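Local coordinates for protein actinorhodin polyketide putative beta-ketoacyl synthase 2 (Streptomyces coelicolor A3, PDB 1TQY) that serves as the chain length factor of actinorhodin polyketide biosynthesis, a member of the beta-ketoacyl synthase family that probably takes part in building the polyketide chain, at residues V43-V48 / S197-W202. Numbering follows the deposited sequence.
Sequences VTRFDV and SALDPW
Phe-46 lays one face of its ring over the start of helix 201-208, with CA of Pro-201 4.1 Å from the ring centroid and only 12° off the ring normal, which meets the geometry of a CH-pi contact. The proline ring continues this packing toward the base of the side chain, its CG 3.8 Å from CG of Phe-46, which chi1 (56°) sets between the backbone N and the carbonyl carbon. On the opposite face, CG1 of Val-43 sits toward the rim, so the ring is held between its own loop and the helix start. Near the ring plane, the carbonyl O of Leu-199 approaches CE2 at 3.6 Å. The same oxygen lies 3.1 Å from CB of Arg-45, whose CG packs 3.8 Å from CB of Leu-199. CD1 of Leu-199 lies over one guanidinium face, toward the rim, 3.9 Å from NH1.

Farther out, Glu-237 forms a salt bridge with NH2 of Arg-45 and a hydrogen bond with OG of Ser-197, tying both segments to one carboxylate. Asp-200 occupies the N-cap: OD1 accepts a hydrogen bond from N of Gly-203 and is also hydrogen-bonded to ND1 of His-121. Trp-204 meets the Phe-46 ring edge-to-face, and the partner chain packs an acidic side chain on Phe-46 and an aromatic one on Pro-201.

Within the N-terminal domain of this thiolase-like fold, the loop between strands 40-42 and 55-57 thus joins the segment linking strand 189-196 to helix 201-208. With no hydrogen bond across, direct contact rests on CH-pi and van der Waals packing, including a carbonyl oxygen against carbon, while Glu-237 supplies a shared polar anchor.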
ATOM      1  N   VAL B  43      20.158  -6.375  20.362  1.00 27.50           N
ATOM      2  CA  VAL B  43      19.266  -7.250  19.627  1.00 28.88           C
ATOM      3  C   VAL B  43      19.603  -8.652  20.106  1.00 29.50           C
ATOM      4  O   VAL B  43      20.775  -9.027  20.180  1.00 29.38           O
ATOM      5  CB  VAL B  43      19.496  -7.156  18.099  1.00 30.42           C
ATOM      6  CG1 VAL B  43      18.608  -8.156  17.376  1.00 29.91           C
ATOM      7  CG2 VAL B  43      19.182  -5.739  17.612  1.00 31.28           C
ATOM      8  N   THR B  44      18.571  -9.415  20.446  1.00 29.18           N
ATOM      9  CA  THR B  44      18.747 -10.767  20.953  1.00 28.06           C
ATOM     10  C   THR B  44      18.059 -11.784  20.047  1.00 27.99           C
ATOM     11  O   THR B  44      18.149 -12.992  20.264  1.00 24.33           O
ATOM     12  CB  THR B  44      18.187 -10.859  22.381  1.00 28.32           C
ATOM     13  OG1 THR B  44      16.793 -10.536  22.374  1.00 26.18           O
ATOM     14  CG2 THR B  44      18.900  -9.863  23.291  1.00 28.61           C
ATOM     15  N   ARG B  45      17.392 -11.282  19.012  1.00 27.84           N
ATOM     16  CA  ARG B  45      16.696 -12.139  18.059  1.00 28.70           C
ATOM     17  C   ARG B  45      17.671 -13.048  17.316  1.00 29.50           C
ATOM     18  O   ARG B  45      17.278 -14.065  16.753  1.00 29.94           O
ATOM     19  CB  ARG B  45      15.916 -11.280  17.059  1.00 28.63           C
ATOM     20  CG  ARG B  45      14.811 -10.447  17.688  1.00 29.23           C
ATOM     21  CD  ARG B  45      13.763 -11.338  18.332  1.00 29.61           C
ATOM     22  NE  ARG B  45      12.994 -10.630  19.347  1.00 31.38           N
ATOM     23  CZ  ARG B  45      11.869  -9.964  19.116  1.00 33.51           C
ATOM     24  NH1 ARG B  45      11.364  -9.912  17.887  1.00 33.50           N
ATOM     25  NH2 ARG B  45      11.256  -9.347  20.119  1.00 32.35           N
ATOM     26  N   PHE B  46      18.945 -12.665  17.323  1.00 28.94           N
ATOM     27  CA  PHE B  46      20.011 -13.414  16.663  1.00 27.99           C
ATOM     28  C   PHE B  46      21.320 -12.790  17.142  1.00 28.58           C
ATOM     29  O   PHE B  46      21.290 -11.905  17.988  1.00 27.89           O
ATOM     30  CB  PHE B  46      19.865 -13.301  15.143  1.00 26.93           C
ATOM     31  CG  PHE B  46      19.834 -11.888  14.649  1.00 26.42           C
ATOM     32  CD1 PHE B  46      21.020 -11.189  14.443  1.00 24.40           C
ATOM     33  CD2 PHE B  46      18.623 -11.238  14.434  1.00 24.36           C
ATOM     34  CE1 PHE B  46      21.007  -9.861  14.032  1.00 23.06           C
ATOM     35  CE2 PHE B  46      18.589  -9.908  14.023  1.00 25.83           C
ATOM     36  CZ  PHE B  46      19.792  -9.215  13.822  1.00 24.22           C
ATOM     37  N   ASP B  47      22.455 -13.242  16.618  1.00 29.67           N
ATOM     38  CA  ASP B  47      23.765 -12.721  17.038  1.00 31.01           C
ATOM     39  C   ASP B  47      24.165 -11.430  16.312  1.00 30.33           C
ATOM     40  O   ASP B  47      24.793 -11.488  15.260  1.00 31.17           O
ATOM     41  CB  ASP B  47      24.841 -13.792  16.788  1.00 32.56           C
ATOM     42  CG  ASP B  47      26.151 -13.503  17.513  1.00 34.12           C
ATOM     43  OD1 ASP B  47      26.367 -12.347  17.936  1.00 35.27           O
ATOM     44  OD2 ASP B  47      26.969 -14.437  17.648  1.00 36.28           O
ATOM     45  N   VAL B  48      23.824 -10.273  16.878  1.00 30.29           N
ATOM     46  CA  VAL B  48      24.156  -8.984  16.256  1.00 31.52           C
ATOM     47  C   VAL B  48      25.597  -8.527  16.402  1.00 32.36           C
ATOM     48  O   VAL B  48      26.005  -7.558  15.760  1.00 32.07           O
ATOM     49  CB  VAL B  48      23.311  -7.810  16.807  1.00 32.83           C
ATOM     50  CG1 VAL B  48      22.015  -7.709  16.070  1.00 34.19           C
ATOM     51  CG2 VAL B  48      23.104  -7.968  18.302  1.00 34.52           C
ATOM     52  N   SER B 197       8.021  -4.822  11.951  1.00 25.35           N
ATOM     53  CA  SER B 197       9.008  -5.609  12.685  1.00 26.54           C
ATOM     54  C   SER B 197       9.918  -6.238  11.642  1.00 25.67           C
ATOM     55  O   SER B 197       9.449  -6.899  10.722  1.00 26.17           O
ATOM     56  CB  SER B 197       8.353  -6.716  13.507  1.00 25.94           C
ATOM     57  OG  SER B 197       9.350  -7.442  14.202  1.00 27.92           O
ATOM     58  N   ALA B 198      11.215  -6.012  11.769  1.00 26.12           N
ATOM     59  CA  ALA B 198      12.164  -6.574  10.828  1.00 26.74           C
ATOM     60  C   ALA B 198      13.420  -6.936  11.607  1.00 27.28           C
ATOM     61  O   ALA B 198      14.525  -6.509  11.268  1.00 27.21           O
ATOM     62  CB  ALA B 198      12.485  -5.569   9.749  1.00 28.19           C
ATOM     63  N   LEU B 199      13.227  -7.739  12.649  1.00 26.29           N
ATOM     64  CA  LEU B 199      14.306  -8.149  13.523  1.00 26.94           C
ATOM     65  C   LEU B 199      14.871  -9.537  13.269  1.00 27.00           C
ATOM     66  O   LEU B 199      15.038 -10.328  14.192  1.00 29.80           O
ATOM     67  CB  LEU B 199      13.858  -8.024  14.982  1.00 26.58           C
ATOM     68  CG  LEU B 199      13.517  -6.598  15.386  1.00 26.60           C
ATOM     69  CD1 LEU B 199      13.114  -6.559  16.849  1.00 26.30           C
ATOM     70  CD2 LEU B 199      14.739  -5.701  15.144  1.00 27.47           C
ATOM     71  N   ASP B 200      15.148  -9.827  12.007  1.00 25.89           N
ATOM     72  CA  ASP B 200      15.746 -11.092  11.622  1.00 23.70           C
ATOM     73  C   ASP B 200      17.053 -10.629  10.994  1.00 23.42           C
ATOM     74  O   ASP B 200      17.199  -9.448  10.683  1.00 23.16           O
ATOM     75  CB  ASP B 200      14.903 -11.807  10.574  1.00 20.92           C
ATOM     76  CG  ASP B 200      14.858 -11.055   9.273  1.00 22.88           C
ATOM     77  OD1 ASP B 200      15.531 -11.468   8.303  1.00 22.28           O
ATOM     78  OD2 ASP B 200      14.146 -10.028   9.222  1.00 25.12           O
ATOM     79  N   PRO B 201      18.012 -11.541  10.790  1.00 22.19           N
ATOM     80  CA  PRO B 201      19.285 -11.127  10.191  1.00 22.01           C
ATOM     81  C   PRO B 201      19.172 -10.344   8.873  1.00 22.46           C
ATOM     82  O   PRO B 201      19.838  -9.327   8.708  1.00 21.46           O
ATOM     83  CB  PRO B 201      20.023 -12.445  10.017  1.00 20.53           C
ATOM     84  CG  PRO B 201      19.468 -13.303  11.134  1.00 19.74           C
ATOM     85  CD  PRO B 201      18.007 -12.991  11.077  1.00 20.61           C
ATOM     86  N   TRP B 202      18.346 -10.813   7.937  1.00 21.17           N
ATOM     87  CA  TRP B 202      18.206 -10.132   6.646  1.00 21.14           C
ATOM     88  C   TRP B 202      17.537  -8.772   6.811  1.00 21.07           C
ATOM     89  O   TRP B 202      18.029  -7.760   6.293  1.00 19.78           O
ATOM     90  CB  TRP B 202      17.411 -11.006   5.666  1.00 21.59           C
ATOM     91  CG  TRP B 202      17.483 -10.555   4.211  1.00 19.94           C
ATOM     92  CD1 TRP B 202      18.325  -9.614   3.668  1.00 18.70           C
ATOM     93  CD2 TRP B 202      16.679 -11.047   3.129  1.00 19.74           C
ATOM     94  NE1 TRP B 202      18.088  -9.492   2.316  1.00 19.59           N
ATOM     95  CE2 TRP B 202      17.083 -10.356   1.959  1.00 19.76           C
ATOM     96  CE3 TRP B 202      15.654 -12.004   3.033  1.00 20.46           C
ATOM     97  CZ2 TRP B 202      16.497 -10.591   0.705  1.00 18.30           C
ATOM     98  CZ3 TRP B 202      15.068 -12.237   1.773  1.00 19.99           C
ATOM     99  CH2 TRP B 202      15.498 -11.529   0.634  1.00 18.71           C
TER